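Local coordinates for protein tRNA (Guanine-N(1)-)-methyltransferase (Aquifex aeolicus, PDB 1OY5) that probably methylates guanosine-37 of various tRNAs at N1, using S-adenosyl-L-methionine as methyl donor, and works as a homodimer, at residues N4-F9 with E108-I113; K83-I88 with I127-I132; L100-S105 with S154-G159; K33-V38 with P158-E163; V10-P15 with G141-A146. All blocks are in the same frame, centred on the assembly; numbering follows the deposited sequence.

Interaction 1. Residues N4-F9 with E108-I113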
# COMPACT_ATOMS: atom_id res chain seq x y z
N ASN A 4 2.64 -2.65 -27.98
CA ASN A 4 1.70 -3.40 -27.10
C ASN A 4 2.44 -4.00 -25.87
O ASN A 4 3.61 -4.25 -25.99
CB ASN A 4 1.10 -4.53 -27.96
CG ASN A 4 0.49 -4.01 -29.27
OD1 ASN A 4 -0.66 -3.57 -29.29
ND2 ASN A 4 1.26 -4.06 -30.38
N PRO A 5 1.94 -4.09 -24.66
CA PRO A 5 1.05 -3.70 -23.56
C PRO A 5 1.66 -4.44 -22.37
O PRO A 5 1.57 -5.70 -22.37
CB PRO A 5 -0.32 -4.33 -23.89
CG PRO A 5 -0.05 -5.42 -24.71
CD PRO A 5 1.10 -4.98 -25.48
N LEU A 6 2.29 -3.74 -21.42
CA LEU A 6 2.82 -4.43 -20.22
C LEU A 6 1.73 -5.27 -19.51
O LEU A 6 0.67 -4.78 -19.17
CB LEU A 6 3.44 -3.43 -19.24
CG LEU A 6 3.77 -3.90 -17.83
CD1 LEU A 6 4.66 -5.04 -17.84
CD2 LEU A 6 4.46 -2.81 -17.06
N ARG A 7 1.99 -6.55 -19.32
CA ARG A 7 1.01 -7.44 -18.71
C ARG A 7 1.37 -7.89 -17.27
O ARG A 7 2.50 -8.34 -17.02
CB ARG A 7 0.87 -8.70 -19.58
CG ARG A 7 0.29 -8.50 -20.93
CD ARG A 7 -0.23 -9.79 -21.51
NE ARG A 7 -0.96 -9.61 -22.77
CZ ARG A 7 -0.40 -9.27 -23.93
NH1 ARG A 7 0.90 -9.01 -24.01
NH2 ARG A 7 -1.15 -9.16 -25.02
N PHE A 8 0.41 -7.76 -16.36
CA PHE A 8 0.56 -8.19 -14.98
C PHE A 8 -0.26 -9.42 -14.72
O PHE A 8 -1.36 -9.58 -15.27
CB PHE A 8 0.05 -7.12 -14.00
CG PHE A 8 0.99 -5.97 -13.81
CD1 PHE A 8 2.14 -6.10 -13.05
CD2 PHE A 8 0.72 -4.74 -14.42
CE1 PHE A 8 3.02 -5.02 -12.89
CE2 PHE A 8 1.59 -3.64 -14.23
CZ PHE A 8 2.73 -3.79 -13.47
N PHE A 9 0.28 -10.29 -13.86
CA PHE A 9 -0.40 -11.52 -13.47
C PHE A 9 -0.37 -11.53 -11.96
O PHE A 9 0.69 -11.58 -11.37
CB PHE A 9 0.31 -12.71 -14.08
CG PHE A 9 0.37 -12.66 -15.56
CD1 PHE A 9 -0.71 -13.03 -16.32
CD2 PHE A 9 1.48 -12.17 -16.20
CE1 PHE A 9 -0.67 -12.96 -17.67
CE2 PHE A 9 1.52 -12.07 -17.57
CZ PHE A 9 0.45 -12.45 -18.29
N GLU A 108 7.90 -6.65 -19.68
CA GLU A 108 6.81 -7.05 -20.56
C GLU A 108 5.81 -7.91 -19.83
O GLU A 108 4.62 -7.83 -20.09
CB GLU A 108 7.34 -7.84 -21.78
CG GLU A 108 8.00 -6.98 -22.87
CD GLU A 108 8.64 -7.79 -23.98
OE1 GLU A 108 8.67 -7.31 -25.12
OE2 GLU A 108 9.15 -8.91 -23.74
N ARG A 109 6.33 -8.76 -18.93
CA ARG A 109 5.51 -9.66 -18.15
C ARG A 109 5.93 -9.75 -16.70
O ARG A 109 7.03 -10.11 -16.36
CB ARG A 109 5.56 -11.07 -18.77
CG ARG A 109 4.61 -11.27 -19.88
CD ARG A 109 5.08 -12.34 -20.83
NE ARG A 109 6.04 -11.77 -21.76
CZ ARG A 109 7.29 -12.14 -21.84
NH1 ARG A 109 7.74 -13.11 -21.06
NH2 ARG A 109 8.09 -11.52 -22.70
N ILE A 110 5.00 -9.45 -15.83
CA ILE A 110 5.27 -9.48 -14.40
C ILE A 110 4.18 -10.29 -13.73
O ILE A 110 3.01 -10.13 -14.01
CB ILE A 110 5.32 -8.07 -13.85
CG1 ILE A 110 6.41 -7.30 -14.55
CG2 ILE A 110 5.61 -8.10 -12.41
CD1 ILE A 110 6.49 -5.88 -14.18
N MET A 111 4.61 -11.21 -12.89
CA MET A 111 3.72 -12.01 -12.10
C MET A 111 4.05 -11.63 -10.68
O MET A 111 5.22 -11.60 -10.30
CB MET A 111 3.99 -13.49 -12.34
CG MET A 111 3.44 -14.41 -11.25
SD MET A 111 3.66 -16.15 -11.55
CE MET A 111 2.48 -16.40 -12.55
N ILE A 112 3.02 -11.32 -9.90
CA ILE A 112 3.18 -10.94 -8.51
C ILE A 112 2.45 -11.95 -7.66
O ILE A 112 1.26 -12.12 -7.79
CB ILE A 112 2.59 -9.57 -8.26
CG1 ILE A 112 3.25 -8.52 -9.14
CG2 ILE A 112 2.75 -9.20 -6.82
CD1 ILE A 112 2.52 -7.19 -9.09
N ILE A 113 3.19 -12.64 -6.81
CA ILE A 113 2.63 -13.65 -5.94
C ILE A 113 2.26 -12.94 -4.65
O ILE A 113 3.16 -12.47 -3.97
CB ILE A 113 3.67 -14.75 -5.65
CG1 ILE A 113 4.12 -15.42 -6.95
CG2 ILE A 113 3.09 -15.81 -4.75
CD1 ILE A 113 5.19 -16.41 -6.79
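F8 carries CG anti to its carbonyl carbon (chi1 -77°), I110 does the same with CG1, and the two side chains therefore lie side by side pointing the same way, ring atom F8 CE1 3.8 Å from I110 CD1. L6 has CG anti to the backbone N instead (chi1 168°), which brings CD1 against E108 O and to 4.2 Å from I110 CD1; I112 CD1 follows 4.1 Å from F8 CD1. The other face of the sheet carries R7, F9, R109 and M111, where the F9 ring turns its edge, in plane, to R109 CG at 3.9 Å. Between the two layers of side chains runs a parallel beta ladder, its strands only 20° apart in direction. R7 and F9 of one strand each give an N-H and a C=O to the partner: R7 N to E108 O (3.0 Å) and I110 N to R7 O are nearly straight, I112 N to F9 O (2.8 Å) runs almost along the C=O axis, and F9 N to I110 O is the most bent. The guanidinium of R7 leaves the pair, its NE forming a salt bridge with E37. The central strand 109-114 and its neighbour 6-12 meet here: strands 36-42 and 85-89 bond to their outer sides, helix 143-155 packs on L6, F8 and I112, and helix 67-81 packs on F9 and M111.

Interaction 2. Residues K83-I88 with I127-I132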
# COMPACT_ATOMS: atom_id res chain seq x y z
N LYS A 83 7.01 -16.42 -20.10
CA LYS A 83 7.65 -16.49 -18.82
C LYS A 83 7.65 -15.14 -18.21
O LYS A 83 8.03 -14.22 -18.85
CB LYS A 83 9.08 -16.92 -19.01
CG LYS A 83 9.85 -17.18 -17.77
CD LYS A 83 11.23 -17.59 -18.20
CE LYS A 83 12.08 -18.03 -17.07
NZ LYS A 83 12.90 -16.87 -16.69
N PRO A 84 7.16 -15.03 -16.98
CA PRO A 84 7.13 -13.77 -16.28
C PRO A 84 8.29 -13.50 -15.34
O PRO A 84 8.84 -14.42 -14.72
CB PRO A 84 5.87 -13.92 -15.45
CG PRO A 84 5.92 -15.28 -15.07
CD PRO A 84 6.46 -16.08 -16.22
N PHE A 85 8.61 -12.23 -15.21
CA PHE A 85 9.55 -11.80 -14.20
C PHE A 85 8.76 -11.96 -12.91
O PHE A 85 7.70 -11.36 -12.78
CB PHE A 85 9.93 -10.35 -14.45
CG PHE A 85 10.82 -9.78 -13.44
CD1 PHE A 85 10.31 -9.06 -12.39
CD2 PHE A 85 12.19 -9.99 -13.51
CE1 PHE A 85 11.15 -8.52 -11.44
CE2 PHE A 85 13.05 -9.44 -12.58
CZ PHE A 85 12.55 -8.70 -11.56
N VAL A 86 9.22 -12.76 -11.97
CA VAL A 86 8.39 -13.05 -10.81
C VAL A 86 8.71 -12.23 -9.58
O VAL A 86 9.83 -12.26 -9.06
CB VAL A 86 8.41 -14.57 -10.45
CG1 VAL A 86 7.50 -14.87 -9.24
CG2 VAL A 86 7.99 -15.40 -11.65
N LEU A 87 7.68 -11.56 -9.09
CA LEU A 87 7.78 -10.70 -7.93
C LEU A 87 6.83 -11.22 -6.84
O LEU A 87 5.72 -11.68 -7.12
CB LEU A 87 7.42 -9.30 -8.37
CG LEU A 87 7.35 -8.12 -7.43
CD1 LEU A 87 8.69 -7.92 -6.73
CD2 LEU A 87 7.00 -6.93 -8.29
N ILE A 88 7.31 -11.21 -5.59
CA ILE A 88 6.56 -11.68 -4.43
C ILE A 88 6.52 -10.58 -3.42
O ILE A 88 7.54 -9.97 -3.14
CB ILE A 88 7.21 -12.97 -3.84
CG1 ILE A 88 6.36 -13.59 -2.74
CG2 ILE A 88 8.59 -12.71 -3.29
CD1 ILE A 88 6.56 -15.12 -2.57
N ILE A 127 11.37 -19.84 -8.21
CA ILE A 127 10.92 -19.20 -9.43
C ILE A 127 10.62 -17.75 -9.17
O ILE A 127 10.00 -17.12 -10.01
CB ILE A 127 9.64 -19.84 -9.98
CG1 ILE A 127 8.47 -19.63 -8.99
CG2 ILE A 127 9.90 -21.30 -10.31
CD1 ILE A 127 7.15 -20.18 -9.40
N VAL A 128 11.05 -17.23 -8.01
CA VAL A 128 10.80 -15.83 -7.65
C VAL A 128 12.06 -15.12 -8.03
O VAL A 128 13.14 -15.57 -7.69
CB VAL A 128 10.69 -15.63 -6.15
CG1 VAL A 128 10.80 -14.17 -5.82
CG2 VAL A 128 9.39 -16.21 -5.61
N ASP A 129 11.94 -14.00 -8.72
CA ASP A 129 13.08 -13.22 -9.16
C ASP A 129 13.43 -12.12 -8.18
O ASP A 129 14.58 -11.77 -7.99
CB ASP A 129 12.68 -12.54 -10.47
CG ASP A 129 12.62 -13.49 -11.62
OD1 ASP A 129 13.68 -14.04 -11.94
OD2 ASP A 129 11.56 -13.76 -12.24
N MET A 130 12.40 -11.53 -7.59
CA MET A 130 12.58 -10.39 -6.72
C MET A 130 11.62 -10.45 -5.54
O MET A 130 10.48 -10.91 -5.65
CB MET A 130 12.34 -9.11 -7.51
CG MET A 130 12.70 -7.87 -6.78
SD MET A 130 12.23 -6.38 -7.71
CE MET A 130 13.53 -6.30 -8.87
N GLU A 131 12.08 -9.98 -4.39
CA GLU A 131 11.25 -9.99 -3.21
C GLU A 131 11.16 -8.61 -2.62
O GLU A 131 12.15 -8.00 -2.35
CB GLU A 131 11.83 -10.94 -2.19
CG GLU A 131 10.85 -11.19 -1.07
CD GLU A 131 11.18 -12.43 -0.27
OE1 GLU A 131 10.24 -12.96 0.38
OE2 GLU A 131 12.37 -12.85 -0.31
N ILE A 132 9.94 -8.09 -2.47
CA ILE A 132 9.73 -6.79 -1.84
C ILE A 132 10.12 -6.85 -0.36
O ILE A 132 9.36 -7.38 0.48
CB ILE A 132 8.25 -6.37 -1.98
CG1 ILE A 132 7.87 -6.16 -3.44
CG2 ILE A 132 7.98 -5.10 -1.20
CD1 ILE A 132 8.53 -5.00 -4.08
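Strand 130-131 forms one edge of the five-stranded parallel sheet within this chain, and it pairs here with strand 85-89 shortly before residues 134-139, assigned by similarity to S-adenosyl-L-methionine binding in this SPOUT-clan enzyme. Among the backbone bonds, V86 O is gripped twice: D129 N comes in the carbonyl plane on a lone pair at 2.8 Å, and M130 N nearly along the C=O axis at 3.0 Å. The parallel ladder continues as I88 N to M130 O and I132 N to I88 O, the latter almost straight. A side chain supplies the remaining bond. D129, with CG anti to its carbonyl carbon, reaches back so that OD2 takes V86 N on its anti lone pair at 2.6 Å, straight (177°), just before the first backbone rung (L87 with M130). The F85 ring adds a CH-pi contact, D129 CB 3.8 Å above one face and offset toward the rim, with the carboxylate only 9° from parallel to the ring, and K107 adds a cation-pi contact. Packing of aliphatic carbons lies on both sides of the sheet. L87 CD1 nestles against M130 CB and I132 CG1, while I88 CG2 meets V128 CG1 at 3.7 Å and the aliphatic E131 CG at 3.5 Å. M130, bent at chi3, brings its methyl CE to the edge of the F85 ring, in plane, 3.7 Å from CZ.

Interaction 3. Residues L100-S105 with S154-G159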
# COMPACT_ATOMS: atom_id res chain seq x y z
N LEU A 100 12.87 0.77 -8.59
CA LEU A 100 12.15 -0.41 -9.05
C LEU A 100 11.01 -0.07 -10.01
O LEU A 100 10.90 -0.63 -11.10
CB LEU A 100 11.53 -1.13 -7.86
CG LEU A 100 12.45 -1.87 -6.91
CD1 LEU A 100 11.65 -2.34 -5.67
CD2 LEU A 100 13.08 -3.04 -7.64
N VAL A 101 10.15 0.85 -9.58
CA VAL A 101 8.99 1.18 -10.38
C VAL A 101 9.43 1.34 -11.82
O VAL A 101 8.84 0.79 -12.74
CB VAL A 101 8.27 2.47 -9.90
CG1 VAL A 101 7.15 2.82 -10.85
CG2 VAL A 101 7.73 2.31 -8.51
N ASN A 102 10.49 2.10 -12.04
CA ASN A 102 10.98 2.34 -13.40
C ASN A 102 11.52 1.10 -14.09
O ASN A 102 11.19 0.84 -15.24
CB ASN A 102 12.03 3.44 -13.38
CG ASN A 102 11.45 4.78 -12.97
OD1 ASN A 102 10.90 5.52 -13.80
ND2 ASN A 102 11.56 5.09 -11.68
N GLU A 103 12.36 0.34 -13.39
CA GLU A 103 12.93 -0.91 -13.89
C GLU A 103 11.79 -1.84 -14.33
O GLU A 103 11.86 -2.48 -15.38
CB GLU A 103 13.74 -1.62 -12.78
CG GLU A 103 14.94 -0.85 -12.21
CD GLU A 103 15.54 -1.50 -10.95
OE1 GLU A 103 15.55 -2.76 -10.88
OE2 GLU A 103 15.98 -0.79 -10.02
N LEU A 104 10.74 -1.90 -13.50
CA LEU A 104 9.60 -2.77 -13.72
C LEU A 104 8.77 -2.33 -14.91
O LEU A 104 8.15 -3.15 -15.58
CB LEU A 104 8.70 -2.82 -12.45
CG LEU A 104 9.22 -3.52 -11.19
CD1 LEU A 104 8.28 -3.31 -10.01
CD2 LEU A 104 9.38 -4.98 -11.40
N SER A 105 8.74 -1.02 -15.15
CA SER A 105 8.00 -0.43 -16.26
C SER A 105 8.63 -0.83 -17.57
O SER A 105 7.97 -0.79 -18.60
CB SER A 105 7.99 1.10 -16.18
OG SER A 105 9.30 1.64 -16.28
N SER A 154 2.17 1.73 -13.74
CA SER A 154 1.24 2.18 -14.76
C SER A 154 1.32 3.64 -14.98
O SER A 154 1.22 4.09 -16.12
CB SER A 154 -0.20 1.84 -14.37
OG SER A 154 -0.47 0.45 -14.50
N ARG A 155 1.51 4.42 -13.91
CA ARG A 155 1.55 5.88 -14.07
C ARG A 155 2.84 6.42 -14.73
O ARG A 155 2.81 7.51 -15.30
CB ARG A 155 1.24 6.63 -12.77
CG ARG A 155 2.27 6.46 -11.68
CD ARG A 155 2.05 7.39 -10.52
NE ARG A 155 2.13 8.79 -10.92
CZ ARG A 155 3.27 9.44 -11.14
NH1 ARG A 155 4.43 8.82 -11.01
NH2 ARG A 155 3.25 10.71 -11.48
N VAL A 156 3.94 5.66 -14.70
CA VAL A 156 5.17 6.11 -15.36
C VAL A 156 5.28 5.51 -16.73
O VAL A 156 6.32 5.62 -17.37
CB VAL A 156 6.46 5.76 -14.58
CG1 VAL A 156 6.46 6.41 -13.22
CG2 VAL A 156 6.64 4.27 -14.49
N LEU A 157 4.24 4.83 -17.20
CA LEU A 157 4.28 4.29 -18.56
C LEU A 157 4.00 5.40 -19.56
O LEU A 157 3.15 6.24 -19.34
CB LEU A 157 3.26 3.18 -18.76
CG LEU A 157 3.60 1.84 -18.16
CD1 LEU A 157 2.44 0.89 -18.37
CD2 LEU A 157 4.89 1.30 -18.75
N PRO A 158 4.71 5.41 -20.66
CA PRO A 158 4.47 6.41 -21.70
C PRO A 158 3.08 6.22 -22.33
O PRO A 158 2.71 5.09 -22.63
CB PRO A 158 5.60 6.15 -22.69
CG PRO A 158 5.99 4.80 -22.48
CD PRO A 158 5.84 4.54 -21.01
N GLY A 159 2.33 7.30 -22.49
CA GLY A 159 1.00 7.24 -23.06
C GLY A 159 -0.14 7.26 -22.03
O GLY A 159 -1.31 7.37 -22.40
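N102 O is the best-held polar atom here, with two donors, both from S105: the hydroxyl OG at 2.3 Å, in the carbonyl plane and on a lone pair, and the backbone N in a weak bond. The hydroxyl gets there because S105 OG stands between the backbone N and the carbonyl carbon (chi1 63°), folded back on its own helix, 98-105. The CB of S105 points toward the chain leaving helix 143-155. V156 packs there with one branch: its CG2 comes 3.8 Å from S105 CB and 4.0 Å from V101 CG1, bridging two residues one helical turn apart. L157 CD2 continues the packing past S105, 3.7 Å from S105 O and 4.0 Å from its CB. On the facing side, L157 N donates to S154 O at 3.3 Å, closing the turn that follows helix 143-155. V101 also packs on V153 of that helix and on F137 of the second subunit, so the contact borders the dimer interface. Methyl groups and S105 CB do most of the touching, one methyl also lying against the carbonyl S105 O, while S105 OG is spent inside its own helix; the two segments are thus joined by apolar packing, without a directional polar bond.

Interaction 4. Residues K33-V38 with P158-E163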
# COMPACT_ATOMS: atom_id res chain seq x y z
N LYS A 33 -6.22 2.53 -22.59
CA LYS A 33 -5.36 2.89 -23.68
C LYS A 33 -4.54 1.73 -24.24
O LYS A 33 -3.83 1.89 -25.21
CB LYS A 33 -4.46 4.03 -23.24
CG LYS A 33 -5.22 5.32 -22.94
CD LYS A 33 -4.28 6.31 -22.32
CE LYS A 33 -4.84 7.73 -22.22
NZ LYS A 33 -3.74 8.73 -22.00
N GLY A 34 -4.63 0.55 -23.64
CA GLY A 34 -3.89 -0.58 -24.16
C GLY A 34 -2.43 -0.59 -23.73
O GLY A 34 -1.65 -1.31 -24.29
N LYS A 35 -2.08 0.16 -22.70
CA LYS A 35 -0.70 0.22 -22.23
C LYS A 35 -0.48 -0.82 -21.19
O LYS A 35 0.64 -1.20 -20.91
CB LYS A 35 -0.37 1.61 -21.66
CG LYS A 35 -0.67 2.74 -22.64
CD LYS A 35 -0.27 2.37 -24.05
CE LYS A 35 -0.40 3.52 -25.06
NZ LYS A 35 0.58 3.30 -26.19
N VAL A 36 -1.53 -1.27 -20.55
CA VAL A 36 -1.35 -2.35 -19.60
C VAL A 36 -2.54 -3.24 -19.56
O VAL A 36 -3.63 -2.87 -19.99
CB VAL A 36 -1.12 -1.85 -18.20
CG1 VAL A 36 -0.01 -0.82 -18.20
CG2 VAL A 36 -2.37 -1.23 -17.69
N GLU A 37 -2.27 -4.44 -19.07
CA GLU A 37 -3.27 -5.44 -18.81
C GLU A 37 -2.95 -6.08 -17.45
O GLU A 37 -1.81 -6.30 -17.08
CB GLU A 37 -3.28 -6.50 -19.89
CG GLU A 37 -3.87 -6.04 -21.22
CD GLU A 37 -3.69 -7.10 -22.28
OE1 GLU A 37 -3.21 -8.22 -21.95
OE2 GLU A 37 -3.94 -6.80 -23.46
N VAL A 38 -4.01 -6.35 -16.70
CA VAL A 38 -3.94 -6.85 -15.35
C VAL A 38 -4.78 -8.08 -15.30
O VAL A 38 -5.99 -8.01 -15.38
CB VAL A 38 -4.55 -5.82 -14.35
CG1 VAL A 38 -4.66 -6.41 -12.96
CG2 VAL A 38 -3.71 -4.60 -14.31
N PRO A 158 4.71 5.41 -20.66
CA PRO A 158 4.47 6.41 -21.70
C PRO A 158 3.08 6.22 -22.33
O PRO A 158 2.71 5.09 -22.63
CB PRO A 158 5.60 6.15 -22.69
CG PRO A 158 5.99 4.80 -22.48
CD PRO A 158 5.84 4.54 -21.01
N GLY A 159 2.33 7.30 -22.49
CA GLY A 159 1.00 7.24 -23.06
C GLY A 159 -0.14 7.26 -22.03
O GLY A 159 -1.31 7.37 -22.40
N VAL A 160 0.20 7.19 -20.74
CA VAL A 160 -0.82 7.08 -19.69
C VAL A 160 -1.13 8.43 -19.06
O VAL A 160 -2.27 8.91 -19.12
CB VAL A 160 -0.37 6.08 -18.59
CG1 VAL A 160 -1.44 5.95 -17.52
CG2 VAL A 160 -0.01 4.72 -19.18
N LEU A 161 -0.12 9.03 -18.43
CA LEU A 161 -0.20 10.38 -17.87
C LEU A 161 0.20 11.38 -18.96
O LEU A 161 1.35 11.36 -19.42
CB LEU A 161 0.79 10.56 -16.70
CG LEU A 161 0.43 10.02 -15.33
CD1 LEU A 161 1.58 10.23 -14.36
CD2 LEU A 161 -0.80 10.71 -14.84
N SER A 162 -0.74 12.24 -19.37
CA SER A 162 -0.50 13.37 -20.31
C SER A 162 0.63 14.40 -20.02
O SER A 162 0.36 15.60 -20.00
CB SER A 162 -1.76 14.22 -20.40
OG SER A 162 -2.94 13.44 -20.52
N GLU A 163 1.85 13.89 -19.80
CA GLU A 163 3.18 14.60 -19.75
C GLU A 163 3.92 15.07 -18.51
O GLU A 163 4.28 16.24 -18.43
CB GLU A 163 3.40 15.72 -20.80
CG GLU A 163 4.88 15.95 -21.23
CD GLU A 163 6.01 15.45 -20.30
OE1 GLU A 163 5.91 15.53 -19.06
OE2 GLU A 163 7.05 15.00 -20.84
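K33 points its CB toward the loop 158-163, and CG, anti to the carbonyl carbon (chi1 -65°), starts a chain that stays extended to its end. CD passes 3.2 Å from G159 O, CE lies 3.6 Å from the same oxygen, and the ammonium NZ lands between two successive carbonyls, 2.8 Å from G159 O and 3.2 Å from V160 O. It sits above both carbonyl planes rather than on a lone pair, and the two oxygens would probably favour its charged form. Q29 NE2 makes a further, weak bond to V160 O. The lysine stands at the end of helix 25-33, where G34, with its positive phi of 80°, closes a Schellman motif and turns the chain toward strand 36-42, an outer strand of the parallel sheet within this chain. K35, just beyond, bends at chi2 (-40°) and slides past V160 in the opposite direction, its CB and CG each 4.0 Å from V160 CG2. Its CE then runs beside the CA of G159 at 4.4 Å, an approach that glycine, having no side chain, allows. V160, the buried residue of this loop that takes part, also rests on I26 of helix 25-33.

Interaction 5. Residues V10-P15 with G141-A146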
# COMPACT_ATOMS: atom_id res chain seq x y z
N VAL A 10 -1.52 -11.47 -11.31
CA VAL A 10 -1.51 -11.32 -9.86
C VAL A 10 -2.09 -12.56 -9.17
O VAL A 10 -3.33 -12.76 -9.18
CB VAL A 10 -2.32 -10.08 -9.42
CG1 VAL A 10 -2.08 -9.78 -8.03
CG2 VAL A 10 -1.95 -8.90 -10.23
N LEU A 11 -1.21 -13.36 -8.58
CA LEU A 11 -1.61 -14.59 -7.89
C LEU A 11 -2.15 -14.21 -6.53
O LEU A 11 -1.44 -13.70 -5.72
CB LEU A 11 -0.43 -15.54 -7.68
CG LEU A 11 -0.04 -16.53 -8.77
CD1 LEU A 11 0.15 -15.80 -10.08
CD2 LEU A 11 1.24 -17.23 -8.35
N THR A 12 -3.39 -14.56 -6.27
CA THR A 12 -4.05 -14.19 -5.05
C THR A 12 -5.28 -15.04 -4.81
O THR A 12 -5.86 -15.56 -5.75
CB THR A 12 -4.50 -12.73 -5.14
OG1 THR A 12 -5.44 -12.45 -4.11
CG2 THR A 12 -5.35 -12.52 -6.34
N ILE A 13 -5.67 -15.15 -3.56
CA ILE A 13 -6.89 -15.85 -3.18
C ILE A 13 -8.03 -14.84 -3.16
O ILE A 13 -9.16 -15.24 -2.94
CB ILE A 13 -6.74 -16.58 -1.82
CG1 ILE A 13 -6.49 -15.62 -0.66
CG2 ILE A 13 -5.57 -17.54 -1.87
CD1 ILE A 13 -6.49 -16.32 0.68
N PHE A 14 -7.73 -13.56 -3.41
CA PHE A 14 -8.75 -12.50 -3.47
C PHE A 14 -8.66 -11.76 -4.84
O PHE A 14 -8.34 -10.56 -4.95
CB PHE A 14 -8.64 -11.52 -2.31
CG PHE A 14 -8.79 -12.17 -0.93
CD1 PHE A 14 -9.92 -12.91 -0.60
CD2 PHE A 14 -7.80 -12.00 0.05
CE1 PHE A 14 -10.00 -13.49 0.62
CE2 PHE A 14 -7.91 -12.58 1.29
CZ PHE A 14 -8.98 -13.32 1.57
N PRO A 15 -8.96 -12.49 -5.90
CA PRO A 15 -8.94 -11.91 -7.23
C PRO A 15 -9.70 -10.61 -7.29
O PRO A 15 -9.19 -9.66 -7.84
CB PRO A 15 -9.68 -12.97 -8.11
CG PRO A 15 -9.85 -14.25 -7.24
CD PRO A 15 -9.36 -13.92 -5.87
N GLY A 141 -1.87 -9.40 4.05
CA GLY A 141 -1.62 -9.99 2.75
C GLY A 141 -0.96 -9.04 1.77
O GLY A 141 -0.96 -7.82 1.99
N GLY A 142 -0.47 -9.60 0.66
CA GLY A 142 0.27 -8.88 -0.38
C GLY A 142 -0.55 -8.18 -1.42
O GLY A 142 -0.02 -7.55 -2.31
N GLU A 143 -1.85 -8.28 -1.33
CA GLU A 143 -2.71 -7.65 -2.31
C GLU A 143 -2.44 -6.14 -2.44
O GLU A 143 -2.30 -5.62 -3.51
CB GLU A 143 -4.18 -7.90 -1.96
CG GLU A 143 -4.67 -9.24 -2.37
CD GLU A 143 -4.19 -10.39 -1.50
OE1 GLU A 143 -4.41 -11.54 -1.92
OE2 GLU A 143 -3.65 -10.22 -0.40
N ILE A 144 -2.44 -5.45 -1.32
CA ILE A 144 -2.22 -4.01 -1.28
C ILE A 144 -0.87 -3.59 -1.87
O ILE A 144 -0.73 -2.50 -2.41
CB ILE A 144 -2.34 -3.56 0.22
CG1 ILE A 144 -3.80 -3.47 0.62
CG2 ILE A 144 -1.72 -2.25 0.43
CD1 ILE A 144 -4.00 -3.39 2.14
N VAL A 145 0.12 -4.46 -1.77
CA VAL A 145 1.45 -4.15 -2.25
C VAL A 145 1.48 -4.40 -3.72
O VAL A 145 2.16 -3.69 -4.49
CB VAL A 145 2.53 -4.93 -1.51
CG1 VAL A 145 3.86 -4.81 -2.22
CG2 VAL A 145 2.64 -4.40 -0.06
N ALA A 146 0.71 -5.39 -4.13
CA ALA A 146 0.61 -5.70 -5.55
C ALA A 146 -0.03 -4.52 -6.25
O ALA A 146 0.42 -4.12 -7.34
CB ALA A 146 -0.21 -6.97 -5.77
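The end of strand 6-12 meets the start of helix 143-155, which lies against one face of the parallel sheet, and an ST turn leads the chain off the strand. V10 begins the contact with CG1, anti to its backbone N, 4.1 Å from A146 CB. L11 turns away, toward helix 67-81 on the opposite face. T12 does the main work: with OG1 anti to the backbone N (chi1 165°), its hydroxyl donates to E143 OE1 at 2.6 Å, on the anti lone pair of that oxygen. The same OG1 accepts F14 N, also at 2.6 Å, with an N-H...O angle of 159°, which makes the ST turn and fixes the hydroxyl between a donor and an acceptor. I13 lays its CG1 over the centre of the F14 ring, 3.8 Å above the plane. F14 brings CD2 to 3.9 Å from E143 OE1, its ring 56° from the carboxylate plane, and also meets Y24 of the second subunit. E143, bent at chi2, is buried, and its charge, if present, is perhaps steadied by the nearby helix start. The side chain of E143 lies about 6 Å from G115, a cofactor-binding residue by similarity. In the helix's first turn, G142 O takes A146 N at 2.9 Å, while E143 OE2 is held in a salt bridge by R116 NH1.

Interactions 1 and 2 are strand pairs of one sheet: I113 N to L87 O and M111 O to L87 N, both 2.7 Å and probably hydrogen bonds, join them. Interaction 4 adds the outer strand through F8 N to E37 O (2.8 Å). Interaction 5 extends strand 6-12 of interaction 1 to its end, and A146 CB lies 3.8 Å from I112 CG2. Helix 143-155 starts in interaction 5 and finishes in interaction 3, their centres 20 Å apart; interactions 3 and 4 share P158 and G159. Cofactor-binding residues inferred by similarity lie near interactions 2 and 5, the side chains of I88 and E143 each about 6 Å from G115, and away from interactions 3 and 4.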